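Local coordinates for carboxylesterase (Ferroplasma acidiphilum, PDB 3WJ2), which probably hydrolyses carboxylic esters, as an alpha/beta-hydrolase-fold carboxylesterase adapted to low pH, at residues B[56-61]-B[65-70]; B[132-137]-B[150-155]; B[203-208]-B[251-256]; B[278-281]-B[285-288]. All blocks are in the same frame, centred on the assembly; numbering follows the deposited sequence.

Contact 1 (B[56-61]-B[65-70])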
# COMPACT_ATOMS: atom_id res chain seq x y z
N TYR B 56 23.64 34.39 17.33
CA TYR B 56 22.82 35.15 18.29
C TYR B 56 22.55 34.37 19.55
O TYR B 56 22.63 33.14 19.55
CB TYR B 56 21.45 35.54 17.72
CG TYR B 56 21.46 36.52 16.65
CD1 TYR B 56 21.36 37.89 16.94
CD2 TYR B 56 21.54 36.11 15.32
CE1 TYR B 56 21.35 38.82 15.94
CE2 TYR B 56 21.50 37.05 14.30
CZ TYR B 56 21.42 38.40 14.62
OH TYR B 56 21.40 39.34 13.61
N LYS B 57 22.29 35.10 20.63
CA LYS B 57 21.73 34.47 21.86
C LYS B 57 20.27 34.87 21.91
O LYS B 57 19.94 36.05 21.84
CB LYS B 57 22.55 34.90 23.07
CG LYS B 57 23.97 34.33 23.14
CD LYS B 57 24.03 32.85 23.46
CE LYS B 57 25.48 32.48 23.84
NZ LYS B 57 25.72 30.99 24.03
N ILE B 58 19.37 33.91 22.01
CA ILE B 58 17.93 34.20 22.10
C ILE B 58 17.62 34.13 23.57
O ILE B 58 17.62 33.07 24.16
CB ILE B 58 17.08 33.04 21.33
CG1 ILE B 58 17.53 32.90 19.87
CG2 ILE B 58 15.58 33.35 21.30
CD1 ILE B 58 17.62 34.17 19.12
N LYS B 59 17.38 35.29 24.15
CA LYS B 59 17.25 35.43 25.63
C LYS B 59 15.81 35.22 26.08
O LYS B 59 15.05 36.16 26.22
CB LYS B 59 17.78 36.82 26.06
CG LYS B 59 18.04 36.79 27.54
CD LYS B 59 18.18 38.22 28.12
CE LYS B 59 18.51 38.09 29.61
NZ LYS B 59 18.06 36.71 30.18
N LEU B 60 15.39 33.94 26.18
CA LEU B 60 14.02 33.65 26.54
C LEU B 60 13.90 33.70 28.11
O LEU B 60 14.91 33.88 28.81
CB LEU B 60 13.72 32.19 26.10
CG LEU B 60 13.85 32.03 24.56
CD1 LEU B 60 13.48 30.63 24.20
CD2 LEU B 60 12.83 32.99 23.88
N ASP B 61 12.69 33.58 28.59
CA ASP B 61 12.47 33.54 30.06
C ASP B 61 13.06 32.30 30.69
O ASP B 61 12.66 31.17 30.34
CB ASP B 61 10.96 33.73 30.39
CG ASP B 61 10.40 35.11 29.88
OD1 ASP B 61 11.29 36.01 29.50
OD2 ASP B 61 9.15 35.24 29.90
N LEU B 65 19.02 30.45 24.32
CA LEU B 65 19.31 29.46 23.29
C LEU B 65 20.34 30.07 22.33
O LEU B 65 20.24 31.28 21.98
CB LEU B 65 18.07 29.24 22.41
CG LEU B 65 16.85 28.86 23.28
CD1 LEU B 65 15.66 28.55 22.31
CD2 LEU B 65 17.00 27.65 24.22
N ASN B 66 21.18 29.21 21.81
CA ASN B 66 21.99 29.64 20.65
C ASN B 66 21.14 29.67 19.39
O ASN B 66 20.22 28.84 19.20
CB ASN B 66 23.17 28.71 20.38
CG ASN B 66 24.23 28.74 21.46
OD1 ASN B 66 24.85 27.70 21.81
ND2 ASN B 66 24.47 29.90 21.94
N ALA B 67 21.43 30.62 18.48
CA ALA B 67 20.81 30.66 17.11
C ALA B 67 21.83 31.11 16.11
O ALA B 67 22.69 31.96 16.45
CB ALA B 67 19.66 31.53 17.05
N ARG B 68 21.84 30.50 14.93
CA ARG B 68 22.72 30.97 13.85
C ARG B 68 21.90 31.41 12.68
O ARG B 68 21.08 30.60 12.14
CB ARG B 68 23.76 29.91 13.48
CG ARG B 68 24.67 30.33 12.35
CD ARG B 68 25.81 29.37 12.16
NE ARG B 68 26.73 29.37 13.32
CZ ARG B 68 27.63 28.42 13.65
NH1 ARG B 68 27.80 27.28 12.92
NH2 ARG B 68 28.37 28.61 14.77
N MET B 69 22.15 32.62 12.18
CA MET B 69 21.46 33.19 11.07
C MET B 69 22.32 33.13 9.79
O MET B 69 23.53 33.40 9.83
CB MET B 69 21.15 34.65 11.37
CG MET B 69 20.31 35.32 10.40
SD MET B 69 21.01 35.79 8.83
CE MET B 69 22.54 36.82 9.09
N TYR B 70 21.76 32.56 8.73
CA TYR B 70 22.46 32.38 7.43
C TYR B 70 21.73 33.20 6.44
O TYR B 70 20.46 33.07 6.31
CB TYR B 70 22.37 30.92 6.96
CG TYR B 70 22.92 29.92 7.91
CD1 TYR B 70 24.23 29.44 7.78
CD2 TYR B 70 22.13 29.40 9.00
CE1 TYR B 70 24.71 28.50 8.64
CE2 TYR B 70 22.59 28.50 9.85
CZ TYR B 70 23.90 27.99 9.70
OH TYR B 70 24.39 27.01 10.52
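Y56 and A67 open the pairing with two backbone bonds, Y56 N to A67 O at 2.8 Å and A67 N back to Y56 O at 3.0 Å. The Y56 ring stands beside M69, and its edge takes the M69 CB near the ring plane, 3.8 Å from CE2. K57 pairs with N66 without a hydrogen bond between their backbones, and both side chains leave on the face opposite Y56, I58 and L65. There the K57 chain bends at chi2 (-72°), which brings its end alongside the N66 amide. With an alanine in place of N66, the end of K57 would probably lose the group it lies against and be left freer to move. At I58 the bonding resumes: I58 N meets L65 O almost straight, at 177°. I58 CG1 turns to the A67 CB, 3.8 Å away, on the face it shares with Y56 and L65. L60 finishes the segment by laying CD1 against the L65 CD1 (3.6 Å). This shared face is covered by helix 125-139 and by F144, which Y56 and I58 both touch. This is an antiparallel beta hairpin, strands 52-60 and 63-71, at the margin of the mixed sheet of an alpha/beta-hydrolase fold.

Contact 2 (B[132-137]-B[150-155])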
# COMPACT_ATOMS: atom_id res chain seq x y z
N ASP B 132 8.33 29.77 22.03
CA ASP B 132 8.85 31.04 22.59
C ASP B 132 9.86 31.69 21.66
O ASP B 132 9.83 32.94 21.54
CB ASP B 132 9.44 30.82 23.98
CG ASP B 132 8.38 30.50 25.02
OD1 ASP B 132 7.14 30.79 24.87
OD2 ASP B 132 8.79 29.99 26.08
N SER B 133 10.72 30.90 20.95
CA SER B 133 11.70 31.56 20.09
C SER B 133 11.02 32.22 18.90
O SER B 133 11.46 33.25 18.42
CB SER B 133 12.89 30.64 19.64
OG SER B 133 12.36 29.51 18.92
N PHE B 134 9.92 31.59 18.35
CA PHE B 134 9.20 32.17 17.26
C PHE B 134 8.66 33.54 17.71
O PHE B 134 8.82 34.51 16.99
CB PHE B 134 8.06 31.21 16.78
CG PHE B 134 7.08 31.93 15.88
CD1 PHE B 134 7.48 32.39 14.62
CD2 PHE B 134 5.81 32.31 16.39
CE1 PHE B 134 6.61 33.16 13.80
CE2 PHE B 134 4.97 33.10 15.55
CZ PHE B 134 5.39 33.53 14.31
N HIS B 135 8.02 33.51 18.88
CA HIS B 135 7.42 34.80 19.31
C HIS B 135 8.47 35.80 19.65
O HIS B 135 8.28 37.03 19.37
CB HIS B 135 6.40 34.55 20.43
CG HIS B 135 5.10 34.00 19.92
ND1 HIS B 135 4.21 34.74 19.16
CD2 HIS B 135 4.61 32.74 19.96
CE1 HIS B 135 3.19 33.96 18.83
NE2 HIS B 135 3.40 32.75 19.32
N TYR B 136 9.59 35.38 20.21
CA TYR B 136 10.69 36.34 20.52
C TYR B 136 11.22 37.00 19.26
O TYR B 136 11.35 38.27 19.21
CB TYR B 136 11.77 35.58 21.26
CG TYR B 136 13.01 36.38 21.68
CD1 TYR B 136 13.25 36.68 23.00
CD2 TYR B 136 14.02 36.60 20.75
CE1 TYR B 136 14.47 37.31 23.36
CE2 TYR B 136 15.21 37.20 21.10
CZ TYR B 136 15.42 37.56 22.41
OH TYR B 136 16.69 38.14 22.76
N ILE B 137 11.54 36.20 18.24
CA ILE B 137 12.04 36.76 17.01
C ILE B 137 11.01 37.58 16.28
O ILE B 137 11.34 38.64 15.71
CB ILE B 137 12.69 35.68 16.11
CG1 ILE B 137 13.88 35.12 16.89
CG2 ILE B 137 13.21 36.32 14.80
CD1 ILE B 137 14.34 33.68 16.42
N ILE B 150 7.92 35.88 8.64
CA ILE B 150 8.65 34.77 9.32
C ILE B 150 7.86 33.52 9.25
O ILE B 150 6.68 33.52 9.69
CB ILE B 150 8.90 35.18 10.76
CG1 ILE B 150 9.72 36.52 10.79
CG2 ILE B 150 9.69 34.08 11.50
CD1 ILE B 150 9.88 37.03 12.22
N GLY B 151 8.50 32.46 8.71
CA GLY B 151 7.90 31.07 8.74
C GLY B 151 8.74 30.20 9.66
O GLY B 151 9.71 30.64 10.25
N VAL B 152 8.26 28.98 9.79
CA VAL B 152 8.97 28.00 10.64
C VAL B 152 9.15 26.73 9.88
O VAL B 152 8.39 26.43 8.96
CB VAL B 152 8.27 27.72 11.98
CG1 VAL B 152 8.25 29.01 12.85
CG2 VAL B 152 6.80 27.19 11.79
N ALA B 153 10.21 25.99 10.25
CA ALA B 153 10.53 24.77 9.48
C ALA B 153 11.32 23.83 10.34
O ALA B 153 11.90 24.27 11.35
CB ALA B 153 11.35 25.20 8.27
N GLY B 154 11.36 22.58 9.94
CA GLY B 154 12.30 21.63 10.68
C GLY B 154 12.28 20.27 9.98
O GLY B 154 11.61 20.12 8.97
N ASP B 155 13.13 19.40 10.47
CA ASP B 155 13.10 17.99 10.04
C ASP B 155 13.00 17.10 11.20
O ASP B 155 13.49 17.34 12.27
CB ASP B 155 14.39 17.69 9.23
CG ASP B 155 15.66 17.87 10.02
OD1 ASP B 155 16.01 19.03 10.36
OD2 ASP B 155 16.33 16.87 10.42
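S133 OG, one residue before the F134 that meets I150 and V152, is gripped by three groups: the carbonyl oxygens of D129 and A130, which share its one proton, and the hydroxyl of Y82. The hydroxyl thus fastens the helix both to its own previous turn and to strand 78-82. Across the contact itself everything is apolar. F134 carries most of it. Its CG lies anti to the backbone N (chi1 165°), which carries the ring from the helix to the strand. The I150 CG2 comes to the ring edge, near its plane, 4.0 Å from CE1. V152 crosses F134 at about a right angle and offers its CG1 to the F134 CD1 at 3.9 Å, in an oblique approach. The other flank of the same ring is occupied too, because F134 CD2 sits 3.7 Å above the centre of the H135 imidazole. A leucine in place of F134 would probably open a gap over I150 and V152 and thin the packing on the H135 ring. One turn on, I137 points at the strand and closes the end of the contact, with its CG2 4.3 Å from the I150 CD1. Helix and strand run nearly antiparallel, at 160°, with axes 10.0 Å apart, as expected where the helix belongs to a beta-alpha-beta crossover. Here helix 125-139 links strand 109-113 to strand 150-155, passing over strand 78-82, whose L80 touches both F134 and I150, while C169 of helix 157-172 packs on F134 from the neighbouring helix.

Contact 3 (B[203-208]-B[251-256])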
# COMPACT_ATOMS: atom_id res chain seq x y z
N TYR B 203 17.45 -0.88 9.72
CA TYR B 203 18.61 -0.16 10.36
C TYR B 203 18.65 1.37 10.60
O TYR B 203 19.18 1.75 11.69
CB TYR B 203 19.98 -0.68 9.87
CG TYR B 203 20.07 -2.21 9.87
CD1 TYR B 203 20.30 -2.94 11.05
CD2 TYR B 203 19.91 -2.92 8.67
CE1 TYR B 203 20.35 -4.37 11.02
CE2 TYR B 203 19.96 -4.30 8.63
CZ TYR B 203 20.18 -5.03 9.80
OH TYR B 203 20.22 -6.41 9.67
N VAL B 204 18.17 2.25 9.69
CA VAL B 204 18.48 3.70 9.88
C VAL B 204 17.60 4.33 10.94
O VAL B 204 18.07 4.75 11.93
CB VAL B 204 18.60 4.62 8.62
CG1 VAL B 204 19.18 5.98 9.02
CG2 VAL B 204 19.50 4.00 7.54
N LEU B 205 16.30 4.38 10.77
CA LEU B 205 15.50 4.74 11.95
C LEU B 205 14.70 3.53 12.31
O LEU B 205 13.82 3.15 11.55
CB LEU B 205 14.61 5.93 11.64
CG LEU B 205 13.56 6.31 12.67
CD1 LEU B 205 14.26 6.71 14.02
CD2 LEU B 205 12.66 7.42 12.07
N THR B 206 15.00 2.85 13.40
CA THR B 206 14.33 1.65 13.73
C THR B 206 13.16 1.88 14.69
O THR B 206 13.12 2.92 15.34
CB THR B 206 15.26 0.63 14.44
OG1 THR B 206 15.77 1.21 15.65
CG2 THR B 206 16.48 0.34 13.62
N GLY B 207 12.31 0.87 14.82
CA GLY B 207 11.22 0.87 15.82
C GLY B 207 11.69 1.05 17.26
O GLY B 207 11.15 1.87 18.05
N LYS B 208 12.74 0.32 17.60
CA LYS B 208 13.34 0.39 18.93
C LYS B 208 13.89 1.77 19.20
O LYS B 208 13.69 2.28 20.29
CB LYS B 208 14.45 -0.62 19.11
CG LYS B 208 13.87 -2.03 19.27
CD LYS B 208 15.02 -3.02 19.22
CE LYS B 208 15.64 -3.07 20.60
NZ LYS B 208 16.58 -4.21 20.68
N ASP B 251 10.11 4.87 5.17
CA ASP B 251 10.42 5.56 6.48
C ASP B 251 9.27 5.17 7.39
O ASP B 251 8.07 5.31 7.04
CB ASP B 251 10.42 7.09 6.21
CG ASP B 251 10.52 7.93 7.48
OD1 ASP B 251 10.47 7.52 8.60
OD2 ASP B 251 10.73 9.15 7.20
N PRO B 252 9.56 4.64 8.58
CA PRO B 252 8.45 4.27 9.52
C PRO B 252 7.48 5.42 9.85
O PRO B 252 6.31 5.21 10.16
CB PRO B 252 9.13 3.71 10.75
CG PRO B 252 10.61 4.18 10.62
CD PRO B 252 10.90 4.47 9.20
N LEU B 253 7.98 6.69 9.81
CA LEU B 253 7.17 7.85 10.16
C LEU B 253 6.22 8.33 9.06
O LEU B 253 5.50 9.29 9.24
CB LEU B 253 8.09 9.06 10.49
CG LEU B 253 8.90 8.78 11.71
CD1 LEU B 253 9.58 10.14 12.19
CD2 LEU B 253 8.28 8.07 12.85
N ARG B 254 6.26 7.73 7.85
CA ARG B 254 5.61 8.25 6.68
C ARG B 254 4.06 8.29 6.81
O ARG B 254 3.45 9.28 6.44
CB ARG B 254 5.97 7.33 5.49
CG ARG B 254 5.31 7.70 4.14
CD ARG B 254 5.46 6.52 3.15
NE ARG B 254 4.46 5.54 3.52
CZ ARG B 254 4.40 4.35 2.90
NH1 ARG B 254 5.38 3.95 2.07
NH2 ARG B 254 3.42 3.50 3.23
N ASP B 255 3.46 7.17 7.20
CA ASP B 255 1.95 7.17 7.07
C ASP B 255 1.25 8.28 7.94
O ASP B 255 0.40 9.01 7.40
CB ASP B 255 1.35 5.82 7.38
CG ASP B 255 1.59 4.77 6.22
OD1 ASP B 255 1.99 5.17 5.12
OD2 ASP B 255 1.35 3.58 6.48
N PRO B 256 1.67 8.46 9.21
CA PRO B 256 1.04 9.58 9.94
C PRO B 256 1.26 10.95 9.31
O PRO B 256 0.39 11.84 9.40
CB PRO B 256 1.68 9.48 11.37
CG PRO B 256 2.12 7.99 11.50
CD PRO B 256 2.62 7.71 10.06
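L205 packs onto P252 where two chain segments each turn into a helix, and both helix starts are capped. T206 holds the N-cap position of helix 207-217, its OG1 accepting from M209 N. Ahead of helix 254-266, a type I turn runs from D251 to R254, and D251 OD1 takes L253 N at 2.9 Å in an Asx turn, the donor standing well above the carboxylate plane. The tight part of the contact is the L205 side chain and carbonyl. L205 O approaches the proline ring at P252 CG, 3.5 Å away. With CG anti to the backbone N (chi1 171°), the leucine sends its CD2 into the angle between P252 and L253, 4.0 Å from the L253 CG and about as far from the P252 CG. I210 of helix 207-217 touches all three of these side chains, and H281 lies against L205 and L253. Away from this spot the contact loosens quickly: Y203 and K208 are exposed, and K208 turns to a salt bridge with D23. The far end of the second segment looks to another chain, where R194 and F192 of the second subunit pack on D255 and P256. Within that helix start, R254 grips D255 side-on, NE at 3.0 Å and NH2 at 2.9 Å both landing on the single oxygen D255 OD1, which lies in the guanidinium plane.

Contact 4 (B[278-281]-B[285-288])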
# COMPACT_ATOMS: atom_id res chain seq x y z
N GLY B 278 11.65 6.29 -3.19
CA GLY B 278 12.98 5.70 -2.86
C GLY B 278 13.68 6.35 -1.71
O GLY B 278 14.84 5.95 -1.40
N MET B 279 13.13 7.37 -1.06
CA MET B 279 13.87 8.03 0.01
C MET B 279 13.64 7.37 1.40
O MET B 279 12.67 6.61 1.60
CB MET B 279 13.36 9.49 0.15
CG MET B 279 13.53 10.28 -1.14
SD MET B 279 15.36 10.65 -1.30
CE MET B 279 15.75 9.75 -2.81
N ILE B 280 14.60 7.62 2.34
CA ILE B 280 14.54 7.06 3.69
C ILE B 280 14.53 8.23 4.71
O ILE B 280 14.72 9.42 4.34
CB ILE B 280 15.79 6.16 4.00
CG1 ILE B 280 17.07 6.97 3.77
CG2 ILE B 280 15.67 4.87 3.17
CD1 ILE B 280 18.23 6.17 4.46
N HIS B 281 14.28 7.94 5.99
CA HIS B 281 14.30 8.99 7.02
C HIS B 281 15.66 9.66 7.04
O HIS B 281 16.68 9.00 6.81
CB HIS B 281 14.00 8.43 8.40
CG HIS B 281 13.49 9.49 9.34
ND1 HIS B 281 14.25 10.12 10.33
CD2 HIS B 281 12.26 10.02 9.42
CE1 HIS B 281 13.48 10.97 10.97
NE2 HIS B 281 12.27 10.94 10.46
N THR B 285 18.78 15.82 5.18
CA THR B 285 20.10 16.12 5.73
C THR B 285 21.09 15.21 5.00
O THR B 285 22.32 15.43 5.18
CB THR B 285 20.11 16.07 7.21
OG1 THR B 285 19.46 14.89 7.68
CG2 THR B 285 19.46 17.33 7.82
N ASP B 286 20.61 14.24 4.22
CA ASP B 286 21.53 13.44 3.33
C ASP B 286 21.76 14.06 1.97
O ASP B 286 22.17 13.37 1.03
CB ASP B 286 20.92 12.07 3.15
CG ASP B 286 20.83 11.29 4.40
OD1 ASP B 286 21.52 11.54 5.40
OD2 ASP B 286 19.96 10.31 4.43
N PHE B 287 21.51 15.35 1.79
CA PHE B 287 21.59 15.99 0.52
C PHE B 287 22.99 15.91 -0.17
O PHE B 287 23.06 16.15 -1.36
CB PHE B 287 21.16 17.47 0.53
CG PHE B 287 22.19 18.37 1.22
CD1 PHE B 287 22.95 19.24 0.44
CD2 PHE B 287 22.38 18.28 2.60
CE1 PHE B 287 23.91 20.06 1.15
CE2 PHE B 287 23.34 19.04 3.31
CZ PHE B 287 24.09 19.96 2.56
N GLU B 288 23.99 15.61 0.64
CA GLU B 288 25.32 15.54 0.00
C GLU B 288 25.57 14.15 -0.53
O GLU B 288 26.62 13.92 -1.17
CB GLU B 288 26.38 15.92 1.06
CG GLU B 288 26.28 17.36 1.47
CD GLU B 288 26.92 17.64 2.85
OE1 GLU B 288 26.70 16.85 3.82
OE2 GLU B 288 27.61 18.67 3.00
O HOH W 1 19.42 9.04 6.60
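D286 sets out from its backbone toward 278-281, whereas H281 sets out away from 285-288 and turns its carbonyl to D286; a water joins them. H281 O and D286 OD2 are 4.3 Å apart and both acceptors, so they need a donor between them, and the water supplies it, at 2.7 Å to H281 O and 2.6 Å to D286 OD2. The two bonds open at about 106° at the water oxygen, close to tetrahedral, so a single molecule can spend both of its protons on the bridge. I280 comes next to this link. Its chi1 of 56° places CG1 between the backbone N and the carbonyl carbon and brings the end of the side chain nearer to D286, with I280 CG1 4.5 Å from D286 OD2. The approach is loose, and the water does most of the joining. On its far side, the H281 ring meets Y184 edge-to-face and touches S156, D251 and L253, a setting consistent with the serine, histidine and aspartate triad of this hydrolase family. The second segment is anchored separately: F287 stacks on F101, and E288 OE2 bonds to N97. In the fold, the contact ties the end of strand 271-280, outermost in this chain's sheet, to the loop leading into helix 291-303, whose A293 and I296 touch M279, while Y98 of helix 96-106 packs on T285 and F287.

How the contacts relate
The four contacts form two touching pairs on opposite sides of the chain's centre. Contacts 1 and 2 have centres 11 Å apart and meet through Y136, whose CD2 lies 3.6 Å from the I58 CG2. Contacts 3 and 4, 13 Å between centres, meet at H281: its CG is 3.5 Å from the L205 CD2, and D251 and L253 border it too. Strand 150-155 spans the gap, since D155 OD2 reaches the T285 CG2 at 4.1 Å. The next residue, S156, lies in the probable nucleophile elbow and touches H281, which puts contacts 3 and 4 at the likely active site and contact 1 far from it, its centre 31 and 28 Å from theirs.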